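Local structure of PpBBE-like 1 D396N (Physcomitrella patens subsp. patens, 6EO5) at residues A427-I432 with S439-S444; K334-N339 with I393-S398; S447-G452 with Q466-K471. The protein is an engineered variant of a moss cellobiose oxidase, a berberine bridge enzyme-like flavoprotein of the VAO superfamily whose parent enzyme oxidises cellobiose with a bi-covalently bound flavin. All coordinates share one frame; numbering follows the deposited sequence.

Contact 1 (A427-I432 with S439-S444); sequences AYQNYI and SAYYGS. With FAD (flavin-adenine dinucleotide), chain C.
The ring of Tyr441, near the end of helix 438-442, lies against the loop 427-432 and contributes more to the buried surface than any other residue of the contact. Its CE1 meets Ala427 CB at 3.5 Å and its CD1 meets Gln429 CB at 3.6 Å, while Ile432 CD1 comes in near CE2, its side chain crossing that of the tyrosine at about a right angle. Gln429 and Tyr441 run alongside one another in opposite senses, with amide and ring planes 68° apart. Gln429 CG lies between its own N and carbonyl carbon (chi1 46°); the chain bends at chi2, and NE2 lies 3.7 Å from Tyr442 CE1. NE2 is bonded to Gly199 O and OE1 to His386 NE2. Backbone joins the segments once: Ala427 N donates to Ala440 O at 3.2 Å, fairly straight at 163°, from above the carbonyl plane.

Where direct contact gives out, water fills in. One water, on the buried side, accepts from Gln429 NE2 at 2.9 Å and donates to Tyr441 O at 2.7 Å. Another, on the looser side near the partly exposed Ile432, links Tyr441 OH, 2.6 Å away, to Tyr431 O.

Away from the helix the loop faces the flavin. Tyr428 OH donates to FAD O2 at 2.6 Å and is also bonded to Gly155 N, while Tyr428 CD2 sits over one face of the Tyr431 ring, toward the rim. A donor on the O2 carbonyl would probably help to stabilise negative charge at N1 and O2 of the reduced flavin.

Contact 2 (K334-N339 with I393-S398); sequences KSIYVN and IQMVAS
Met395 has CG anti to its own carbonyl carbon (chi1 -39°), while Ile336 places CG2 between its N and carbonyl carbon. With chi2 and chi3 (179°) extended, Met395 CE reaches Ile336 CG2 at 3.6 Å, the two side chains lying askew. Ile393 runs beside Ile336, pointing the same way, and its CD1 touches Ile336 CG2 at 3.9 Å and Val338 CG2 at 4.0 Å.

The backbones are antiparallel, their axes at 162°. Lys334 and Met395 form a hydrogen-bonded pair, N to O 2.8 Å in both directions; Ile336 and Ile393 form another, Ile393 N to Ile336 O being 2.8 Å. Between them Ser335 faces Gln394 in a non-hydrogen-bonded pair.

Helix 405-420 covers the face bearing Ile336 and Met395 through Ile412, Tyr415 and Trp416. An alanine at Met395, lacking the thioether and CE, would probably open a gap between Ile336 CG2 and this helix. On the other face Ser335 OG is bonded to Tyr428 N and Gln394 OE1 to Tyr83 OH, with the Gln394 side chain about 6 Å from FAD. The helix side is mostly apolar but carries the Lys334 charge, matched by Asp433 and in cation-pi contact with Trp416; the other face hydrogen-bonds toward the flavin.

Contact 3 (S447-G452 with Q466-K471); sequences STLIAG and QSIPLK
Ile450, on helix 446-456, meets Pro469 and the carbonyls around it as the chain returns past the helix. Its CB is already 3.7 Å from Pro469 O. There the side chain forks: CG2, anti to the backbone N, approaches that same oxygen at 3.3 Å and also nears Leu470 O. CG1, anti to the carbonyl carbon (chi1 -71°), likewise nears Pro469 O, and packs on Pro469 CG at 3.8 Å and on Ile468 CG2 at 3.9 Å. At the tip, CD1 meets both Pro469 CG and Lys471 O, the latter 3.8 Å away. The isoleucine and the proline ring cross at a slant.

At the preceding residue, Leu449, CB lies 3.9 Å from Ile468 CG2, and the same methyl is 3.6 Å from Leu449 O. No hydrogen bond joins the two segments, so van der Waals contact holds them; Leu449 O is bonded to Tyr205 OH and Ile468 N to Ser204 OG, both outside the two segments. Leu449 also reaches helix 191-200 at Phe195, Ala196 and Ala200.

The pattern is a non-regular segment laid across a helix by apolar side chains, in the berberine and berberine-like region of the family, with the Ile468 side chain about 11 Å from FAD.

From the N terminus, contact 2 comes first: it closes a loop that holds helix 345-355 and strand 361-367, and it pairs strand 391-398 with strand 331-338, the outermost on that side of the seven-stranded sheet. After helix 405-420, contact 1 closes a short loop onto helix 438-442, and contact 3 then brings the chain back over helix 446-456. The three follow in series, with no nesting or crossing. Contact 1 is the middle member: Tyr428 CD1 packs on Tyr337 OH of contact 2 at 3.3 Å, and Tyr442 CE2 on Ile468 CD1 of contact 3 at 3.5 Å. Contacts 2 and 3 stay about 9 Å apart at their nearest atoms.

Contact 1 (A427-I432 with S439-S444)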
loop_
_atom_site.group_PDB
_atom_site.type_symbol
_atom_site.label_atom_id
_atom_site.label_comp_id
_atom_site.label_asym_id
_atom_site.label_seq_id
_atom_site.Cartn_x
_atom_site.Cartn_y
_atom_site.Cartn_z
ATOM N N ALA A 427 -6.274 -10.767 5.470
ATOM C CA ALA A 427 -5.571 -9.530 5.763
ATOM C C ALA A 427 -5.075 -8.918 4.459
ATOM O O ALA A 427 -5.009 -9.588 3.426
ATOM C CB ALA A 427 -4.403 -9.767 6.724
ATOM N N TYR A 428 -4.707 -7.632 4.532
ATOM C CA TYR A 428 -4.290 -6.838 3.377
ATOM C C TYR A 428 -2.764 -6.776 3.328
ATOM O O TYR A 428 -2.130 -6.257 4.256
ATOM C CB TYR A 428 -4.898 -5.435 3.454
ATOM C CG TYR A 428 -4.474 -4.473 2.351
ATOM C CD1 TYR A 428 -4.389 -4.886 1.023
ATOM C CD2 TYR A 428 -4.190 -3.138 2.645
ATOM C CE1 TYR A 428 -4.004 -4.009 0.028
ATOM C CE2 TYR A 428 -3.810 -2.247 1.659
ATOM C CZ TYR A 428 -3.724 -2.681 0.351
ATOM O OH TYR A 428 -3.348 -1.786 -0.627
ATOM N N GLN A 429 -2.183 -7.285 2.235
ATOM C CA GLN A 429 -0.742 -7.520 2.184
ATOM C C GLN A 429 0.088 -6.244 2.095
ATOM O O GLN A 429 1.307 -6.309 2.316
ATOM C CB GLN A 429 -0.409 -8.444 1.014
ATOM C CG GLN A 429 -1.088 -8.087 -0.299
ATOM C CD GLN A 429 -2.367 -8.872 -0.537
ATOM O OE1 GLN A 429 -3.240 -8.963 0.344
ATOM N NE2 GLN A 429 -2.487 -9.448 -1.733
ATOM N N ASN A 430 -0.515 -5.089 1.776
ATOM C CA ASN A 430 0.250 -3.854 1.896
ATOM C C ASN A 430 0.344 -3.367 3.329
ATOM O O ASN A 430 1.149 -2.474 3.603
ATOM C CB ASN A 430 -0.329 -2.742 1.027
ATOM C CG ASN A 430 0.255 -2.726 -0.363
ATOM O OD1 ASN A 430 -0.462 -2.495 -1.338
ATOM N ND2 ASN A 430 1.557 -2.963 -0.469
ATOM N N TYR A 431 -0.454 -3.918 4.238
ATOM C CA TYR A 431 -0.227 -3.734 5.674
ATOM C C TYR A 431 0.538 -4.932 6.249
ATOM O O TYR A 431 0.170 -5.518 7.265
ATOM C CB TYR A 431 -1.555 -3.507 6.392
ATOM C CG TYR A 431 -2.336 -2.325 5.861
ATOM C CD1 TYR A 431 -1.689 -1.257 5.244
ATOM C CD2 TYR A 431 -3.721 -2.270 5.976
ATOM C CE1 TYR A 431 -2.393 -0.170 4.753
ATOM C CE2 TYR A 431 -4.440 -1.181 5.485
ATOM C CZ TYR A 431 -3.766 -0.134 4.869
ATOM O OH TYR A 431 -4.470 0.955 4.376
ATOM N N ILE A 432 1.645 -5.275 5.585
ATOM C CA ILE A 432 2.328 -6.552 5.778
ATOM C C ILE A 432 2.631 -6.838 7.258
ATOM O O ILE A 432 3.049 -5.960 8.028
ATOM C CB ILE A 432 3.597 -6.564 4.901
ATOM C CG1 ILE A 432 4.099 -7.988 4.692
ATOM C CG2 ILE A 432 4.679 -5.652 5.460
ATOM C CD1 ILE A 432 3.058 -8.886 4.067
ATOM N N SER A 439 -1.698 -17.887 3.776
ATOM C CA SER A 439 -3.061 -18.182 3.348
ATOM C C SER A 439 -4.006 -17.027 3.634
ATOM O O SER A 439 -5.031 -16.887 2.949
ATOM C CB SER A 439 -3.582 -19.443 4.034
ATOM O OG SER A 439 -3.495 -19.340 5.449
ATOM N N ALA A 440 -3.687 -16.198 4.633
ATOM C CA ALA A 440 -4.541 -15.053 4.920
ATOM C C ALA A 440 -4.434 -13.988 3.832
ATOM O O ALA A 440 -5.396 -13.242 3.598
ATOM C CB ALA A 440 -4.191 -14.466 6.280
ATOM N N TYR A 441 -3.285 -13.904 3.159
ATOM C CA TYR A 441 -3.116 -12.914 2.104
ATOM C C TYR A 441 -3.497 -13.455 0.735
ATOM O O TYR A 441 -4.044 -12.719 -0.089
ATOM C CB TYR A 441 -1.670 -12.416 2.058
ATOM C CG TYR A 441 -1.247 -11.604 3.259
ATOM C CD1 TYR A 441 -1.916 -10.434 3.606
ATOM C CD2 TYR A 441 -0.169 -12.002 4.043
ATOM C CE1 TYR A 441 -1.518 -9.687 4.703
ATOM C CE2 TYR A 441 0.233 -11.262 5.134
ATOM C CZ TYR A 441 -0.441 -10.103 5.459
ATOM O OH TYR A 441 -0.036 -9.361 6.549
ATOM N N TYR A 442 -3.250 -14.734 0.481
ATOM C CA TYR A 442 -3.308 -15.256 -0.869
ATOM C C TYR A 442 -4.339 -16.363 -1.072
ATOM O O TYR A 442 -4.750 -16.580 -2.217
ATOM C CB TYR A 442 -1.905 -15.734 -1.286
ATOM C CG TYR A 442 -0.882 -14.603 -1.278
ATOM C CD1 TYR A 442 -1.136 -13.397 -1.948
ATOM C CD2 TYR A 442 0.316 -14.719 -0.591
ATOM C CE1 TYR A 442 -0.206 -12.345 -1.944
ATOM C CE2 TYR A 442 1.247 -13.677 -0.577
ATOM C CZ TYR A 442 0.978 -12.495 -1.249
ATOM O OH TYR A 442 1.896 -11.468 -1.231
ATOM N N GLY A 443 -4.766 -17.055 -0.011
ATOM C CA GLY A 443 -5.905 -17.970 -0.090
ATOM C C GLY A 443 -5.893 -18.928 -1.278
ATOM O O GLY A 443 -4.923 -19.664 -1.501
ATOM N N SER A 444 -6.989 -18.914 -2.059
ATOM C CA SER A 444 -7.178 -19.868 -3.162
ATOM C C SER A 444 -6.154 -19.719 -4.275
ATOM O O SER A 444 -6.053 -20.614 -5.118
ATOM C CB SER A 444 -8.558 -19.726 -3.817
ATOM O OG SER A 444 -9.630 -19.899 -2.907
HETATM P PA FAD C . 8.975 -0.696 -0.072
HETATM O O1A FAD C . 9.339 -0.934 1.386
HETATM O O2A FAD C . 10.110 -0.067 -0.839
HETATM O O5B FAD C . 8.435 -2.014 -0.830
HETATM C C5B FAD C . 7.577 -2.936 -0.192
HETATM C C4B FAD C . 7.788 -4.342 -0.742
HETATM O O4B FAD C . 7.735 -4.327 -2.157
HETATM C C3B FAD C . 9.147 -4.906 -0.366
HETATM O O3B FAD C . 9.030 -6.306 -0.241
HETATM C C2B FAD C . 9.984 -4.592 -1.577
HETATM O O2B FAD C . 11.081 -5.463 -1.697
HETATM C C1B FAD C . 8.974 -4.744 -2.708
HETATM N N9A FAD C . 9.402 -3.923 -3.863
HETATM C C8A FAD C . 9.711 -2.583 -3.852
HETATM N N7A FAD C . 10.077 -2.209 -5.096
HETATM C C5A FAD C . 10.013 -3.289 -5.904
HETATM C C6A FAD C . 10.290 -3.460 -7.247
HETATM N N6A FAD C . 10.699 -2.425 -7.973
HETATM N N1A FAD C . 10.133 -4.701 -7.824
HETATM C C2A FAD C . 9.718 -5.764 -7.056
HETATM N N3A FAD C . 9.448 -5.595 -5.714
HETATM C C4A FAD C . 9.597 -4.374 -5.146
HETATM N N1 FAD C . -1.421 1.433 1.451
HETATM C C2 FAD C . -2.580 1.643 0.695
HETATM O O2 FAD C . -3.089 0.753 -0.017
HETATM N N3 FAD C . -3.179 2.892 0.725
HETATM C C4 FAD C . -2.649 3.908 1.492
HETATM O O4 FAD C . -3.194 5.008 1.489
HETATM C C4X FAD C . -1.503 3.698 2.244
HETATM N N5 FAD C . -0.954 4.733 2.970
HETATM C C5X FAD C . 0.337 4.628 3.450
HETATM C C6 FAD C . 0.930 5.729 4.059
HETATM C C7 FAD C . 2.277 5.726 4.457
HETATM C C7M FAD C . 2.889 6.950 5.100
HETATM C C8 FAD C . 3.003 4.523 4.331
HETATM C C8M FAD C . 4.425 4.406 4.846
HETATM C C9 FAD C . 2.357 3.392 3.797
HETATM C C9A FAD C . 1.031 3.426 3.330
HETATM N N10 FAD C . 0.352 2.307 2.832
HETATM C C10 FAD C . -0.861 2.465 2.189
HETATM C "C1'" FAD C . 1.016 0.976 2.712
HETATM C "C2'" FAD C . 1.725 0.896 1.363
HETATM O "O2'" FAD C . 0.845 0.626 0.296
HETATM C "C3'" FAD C . 2.763 -0.202 1.431
HETATM O "O3'" FAD C . 3.636 0.151 2.476
HETATM C "C4'" FAD C . 3.487 -0.324 0.093
HETATM O "O4'" FAD C . 3.873 -1.672 -0.090
HETATM C "C5'" FAD C . 4.686 0.621 0.038
HETATM O "O5'" FAD C . 5.470 0.463 -1.126
HETATM P P FAD C . 6.960 1.091 -1.139
HETATM O O1P FAD C . 7.559 0.935 -2.517
HETATM O O2P FAD C . 7.020 2.512 -0.643
HETATM O O3P FAD C . 7.690 0.265 0.033
HETATM O O HOH W 1 -4.358 -11.541 -2.470
HETATM O O HOH W 2 -1.735 -7.686 7.618
#

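Contact 2 (K334-N339 with I393-S398)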
loop_
_atom_site.group_PDB
_atom_site.type_symbol
_atom_site.label_atom_id
_atom_site.label_comp_id
_atom_site.label_asym_id
_atom_site.label_seq_id
_atom_site.Cartn_x
_atom_site.Cartn_y
_atom_site.Cartn_z
ATOM N N LYS A 334 -1.093 -4.380 12.118
ATOM C CA LYS A 334 -1.815 -5.576 11.691
ATOM C C LYS A 334 -3.032 -5.140 10.882
ATOM O O LYS A 334 -3.422 -3.970 10.904
ATOM C CB LYS A 334 -2.233 -6.436 12.893
ATOM C CG LYS A 334 -1.078 -6.755 13.837
ATOM C CD LYS A 334 -1.480 -7.591 15.044
ATOM C CE LYS A 334 -1.880 -9.003 14.671
ATOM N NZ LYS A 334 -0.745 -9.815 14.139
ATOM N N SER A 335 -3.637 -6.071 10.147
ATOM C CA SER A 335 -4.850 -5.733 9.402
ATOM C C SER A 335 -5.789 -6.936 9.362
ATOM O O SER A 335 -5.412 -8.068 9.718
ATOM C CB SER A 335 -4.529 -5.249 7.979
ATOM O OG SER A 335 -4.259 -6.333 7.103
ATOM N N ILE A 336 -7.025 -6.683 8.923
ATOM C CA ILE A 336 -8.037 -7.730 8.805
ATOM C C ILE A 336 -9.116 -7.240 7.855
ATOM O O ILE A 336 -9.268 -6.039 7.639
ATOM C CB ILE A 336 -8.626 -8.091 10.191
ATOM C CG1 ILE A 336 -8.982 -9.578 10.258
ATOM C CG2 ILE A 336 -9.801 -7.196 10.532
ATOM C CD1 ILE A 336 -9.319 -10.038 11.637
ATOM N N TYR A 337 -9.874 -8.176 7.279
ATOM C CA TYR A 337 -11.013 -7.846 6.425
ATOM C C TYR A 337 -12.324 -8.240 7.102
ATOM O O TYR A 337 -12.410 -9.283 7.762
ATOM C CB TYR A 337 -10.910 -8.537 5.059
ATOM C CG TYR A 337 -10.037 -7.806 4.069
ATOM C CD1 TYR A 337 -10.492 -6.640 3.420
ATOM C CD2 TYR A 337 -8.753 -8.269 3.778
ATOM C CE1 TYR A 337 -9.670 -5.954 2.503
ATOM C CE2 TYR A 337 -7.929 -7.596 2.878
ATOM C CZ TYR A 337 -8.387 -6.446 2.246
ATOM O OH TYR A 337 -7.547 -5.810 1.362
ATOM N N VAL A 338 -13.339 -7.398 6.930
ATOM C CA VAL A 338 -14.680 -7.613 7.465
ATOM C C VAL A 338 -15.646 -7.679 6.294
ATOM O O VAL A 338 -15.594 -6.832 5.393
ATOM C CB VAL A 338 -15.096 -6.495 8.436
ATOM C CG1 VAL A 338 -16.466 -6.784 9.007
ATOM C CG2 VAL A 338 -14.062 -6.334 9.548
ATOM N N ASN A 339 -16.515 -8.683 6.301
ATOM C CA ASN A 339 -17.497 -8.875 5.243
ATOM C C ASN A 339 -18.812 -8.193 5.603
ATOM O O ASN A 339 -19.102 -7.930 6.776
ATOM C CB ASN A 339 -17.749 -10.358 4.998
ATOM C CG ASN A 339 -16.583 -11.047 4.342
ATOM O OD1 ASN A 339 -15.716 -10.416 3.739
ATOM N ND2 ASN A 339 -16.559 -12.365 4.452
ATOM N N ILE A 393 -9.507 -3.252 8.001
ATOM C CA ILE A 393 -9.113 -2.531 9.212
ATOM C C ILE A 393 -7.592 -2.444 9.248
ATOM O O ILE A 393 -6.905 -3.474 9.259
ATOM C CB ILE A 393 -9.635 -3.196 10.499
ATOM C CG1 ILE A 393 -11.143 -3.440 10.457
ATOM C CG2 ILE A 393 -9.301 -2.320 11.699
ATOM C CD1 ILE A 393 -11.674 -4.044 11.750
ATOM N N GLN A 394 -7.065 -1.226 9.300
ATOM C CA GLN A 394 -5.644 -1.018 9.550
ATOM C C GLN A 394 -5.446 -0.712 11.033
ATOM O O GLN A 394 -6.053 0.230 11.562
ATOM C CB GLN A 394 -5.081 0.103 8.678
ATOM C CG GLN A 394 -3.561 0.122 8.670
ATOM C CD GLN A 394 -2.976 1.412 8.132
ATOM O OE1 GLN A 394 -1.772 1.658 8.248
ATOM N NE2 GLN A 394 -3.822 2.246 7.550
ATOM N N MET A 395 -4.601 -1.505 11.697
ATOM C CA MET A 395 -4.374 -1.422 13.141
ATOM C C MET A 395 -2.904 -1.118 13.402
ATOM O O MET A 395 -2.046 -1.971 13.160
ATOM C CB MET A 395 -4.769 -2.731 13.821
ATOM C CG MET A 395 -6.005 -3.364 13.246
ATOM S SD MET A 395 -6.114 -5.098 13.691
ATOM C CE MET A 395 -7.643 -5.597 12.929
ATOM N N VAL A 396 -2.613 0.073 13.924
ATOM C CA VAL A 396 -1.245 0.543 14.137
ATOM C C VAL A 396 -1.063 0.895 15.611
ATOM O O VAL A 396 -1.885 1.623 16.178
ATOM C CB VAL A 396 -0.921 1.768 13.256
ATOM C CG1 VAL A 396 0.530 2.195 13.441
ATOM C CG2 VAL A 396 -1.222 1.489 11.790
ATOM N N ALA A 397 0.011 0.383 16.227
ATOM C CA ALA A 397 0.418 0.764 17.581
ATOM C C ALA A 397 1.866 1.230 17.557
ATOM O O ALA A 397 2.743 0.508 17.074
ATOM C CB ALA A 397 0.262 -0.388 18.571
ATOM N N SER A 398 2.113 2.425 18.091
ATOM C CA SER A 398 3.397 3.100 17.972
ATOM C C SER A 398 4.053 3.260 19.334
ATOM O O SER A 398 3.405 3.165 20.383
ATOM C CB SER A 398 3.244 4.484 17.327
ATOM O OG SER A 398 2.635 4.396 16.052
#

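Contact 3 (S447-G452 with Q466-K471)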
loop_
_atom_site.group_PDB
_atom_site.type_symbol
_atom_site.label_atom_id
_atom_site.label_comp_id
_atom_site.label_asym_id
_atom_site.label_seq_id
_atom_site.Cartn_x
_atom_site.Cartn_y
_atom_site.Cartn_z
ATOM N N SER A 447 -1.457 -21.639 -4.206
ATOM C CA SER A 447 -0.888 -22.733 -4.997
ATOM C C SER A 447 -0.361 -22.229 -6.336
ATOM O O SER A 447 0.780 -22.516 -6.721
ATOM C CB SER A 447 -1.931 -23.830 -5.239
ATOM O OG SER A 447 -2.694 -24.117 -4.083
ATOM N N THR A 448 -1.193 -21.487 -7.067
ATOM C CA THR A 448 -0.750 -20.893 -8.324
ATOM C C THR A 448 0.474 -20.014 -8.109
ATOM O O THR A 448 1.435 -20.075 -8.884
ATOM C CB THR A 448 -1.895 -20.101 -8.961
ATOM O OG1 THR A 448 -2.994 -20.988 -9.208
ATOM C CG2 THR A 448 -1.463 -19.479 -10.259
ATOM N N LEU A 449 0.479 -19.221 -7.036
ATOM C CA LEU A 449 1.626 -18.360 -6.790
ATOM C C LEU A 449 2.899 -19.185 -6.601
ATOM O O LEU A 449 3.948 -18.851 -7.169
ATOM C CB LEU A 449 1.343 -17.450 -5.595
ATOM C CG LEU A 449 0.251 -16.413 -5.910
ATOM C CD1 LEU A 449 -0.170 -15.620 -4.694
ATOM C CD2 LEU A 449 0.716 -15.472 -7.004
ATOM N N ILE A 450 2.812 -20.300 -5.857
ATOM C CA ILE A 450 3.997 -21.130 -5.608
ATOM C C ILE A 450 4.486 -21.780 -6.901
ATOM O O ILE A 450 5.691 -21.801 -7.183
ATOM C CB ILE A 450 3.707 -22.178 -4.512
ATOM C CG1 ILE A 450 3.586 -21.513 -3.143
ATOM C CG2 ILE A 450 4.812 -23.209 -4.446
ATOM C CD1 ILE A 450 2.749 -22.318 -2.169
ATOM N N ALA A 451 3.562 -22.312 -7.708
ATOM C CA ALA A 451 3.914 -22.813 -9.033
ATOM C C ALA A 451 4.718 -21.786 -9.827
ATOM O O ALA A 451 5.751 -22.114 -10.425
ATOM C CB ALA A 451 2.648 -23.192 -9.791
ATOM N N GLY A 452 4.260 -20.532 -9.835
ATOM C CA GLY A 452 4.976 -19.503 -10.565
ATOM C C GLY A 452 6.311 -19.160 -9.943
ATOM O O GLY A 452 7.247 -18.771 -10.649
ATOM N N GLN A 466 8.471 -13.264 4.155
ATOM C CA GLN A 466 7.162 -13.635 3.624
ATOM C C GLN A 466 7.146 -13.614 2.100
ATOM O O GLN A 466 6.162 -13.211 1.476
ATOM C CB GLN A 466 6.067 -12.743 4.203
ATOM C CG GLN A 466 5.543 -13.243 5.543
ATOM C CD GLN A 466 4.783 -12.186 6.312
ATOM O OE1 GLN A 466 5.316 -11.112 6.602
ATOM N NE2 GLN A 466 3.529 -12.479 6.645
ATOM N N SER A 467 8.222 -14.074 1.470
ATOM C CA SER A 467 8.213 -14.295 0.033
ATOM C C SER A 467 7.412 -15.552 -0.318
ATOM O O SER A 467 7.200 -16.443 0.509
ATOM C CB SER A 467 9.643 -14.414 -0.502
ATOM O OG SER A 467 10.435 -15.300 0.277
ATOM N N ILE A 468 6.950 -15.611 -1.561
ATOM C CA ILE A 468 6.226 -16.814 -1.980
ATOM C C ILE A 468 7.167 -18.012 -1.877
ATOM O O ILE A 468 8.327 -17.934 -2.333
ATOM C CB ILE A 468 5.670 -16.645 -3.410
ATOM C CG1 ILE A 468 4.812 -15.373 -3.519
ATOM C CG2 ILE A 468 4.835 -17.842 -3.810
ATOM C CD1 ILE A 468 3.569 -15.347 -2.626
ATOM N N PRO A 469 6.761 -19.105 -1.241
ATOM C CA PRO A 469 7.667 -20.243 -1.051
ATOM C C PRO A 469 7.762 -21.123 -2.291
ATOM O O PRO A 469 6.997 -20.995 -3.245
ATOM C CB PRO A 469 7.022 -21.001 0.112
ATOM C CG PRO A 469 5.577 -20.690 -0.011
ATOM C CD PRO A 469 5.491 -19.277 -0.510
ATOM N N LEU A 470 8.720 -22.054 -2.242
ATOM C CA LEU A 470 8.925 -23.038 -3.301
ATOM C C LEU A 470 8.238 -24.379 -3.041
ATOM O O LEU A 470 8.081 -25.163 -3.980
ATOM C CB LEU A 470 10.426 -23.266 -3.526
ATOM C CG LEU A 470 11.162 -22.108 -4.218
ATOM C CD1 LEU A 470 12.638 -22.147 -3.942
ATOM C CD2 LEU A 470 10.949 -22.148 -5.714
ATOM N N LYS A 471 7.804 -24.659 -1.811
ATOM C CA LYS A 471 7.159 -25.926 -1.477
ATOM C C LYS A 471 5.643 -25.759 -1.435
ATOM O O LYS A 471 5.129 -24.898 -0.713
ATOM C CB LYS A 471 7.650 -26.460 -0.129
ATOM C CG LYS A 471 9.138 -26.753 -0.027
ATOM C CD LYS A 471 9.491 -27.210 1.397
ATOM C CE LYS A 471 8.975 -26.219 2.456
ATOM N NZ LYS A 471 9.445 -26.531 3.846
#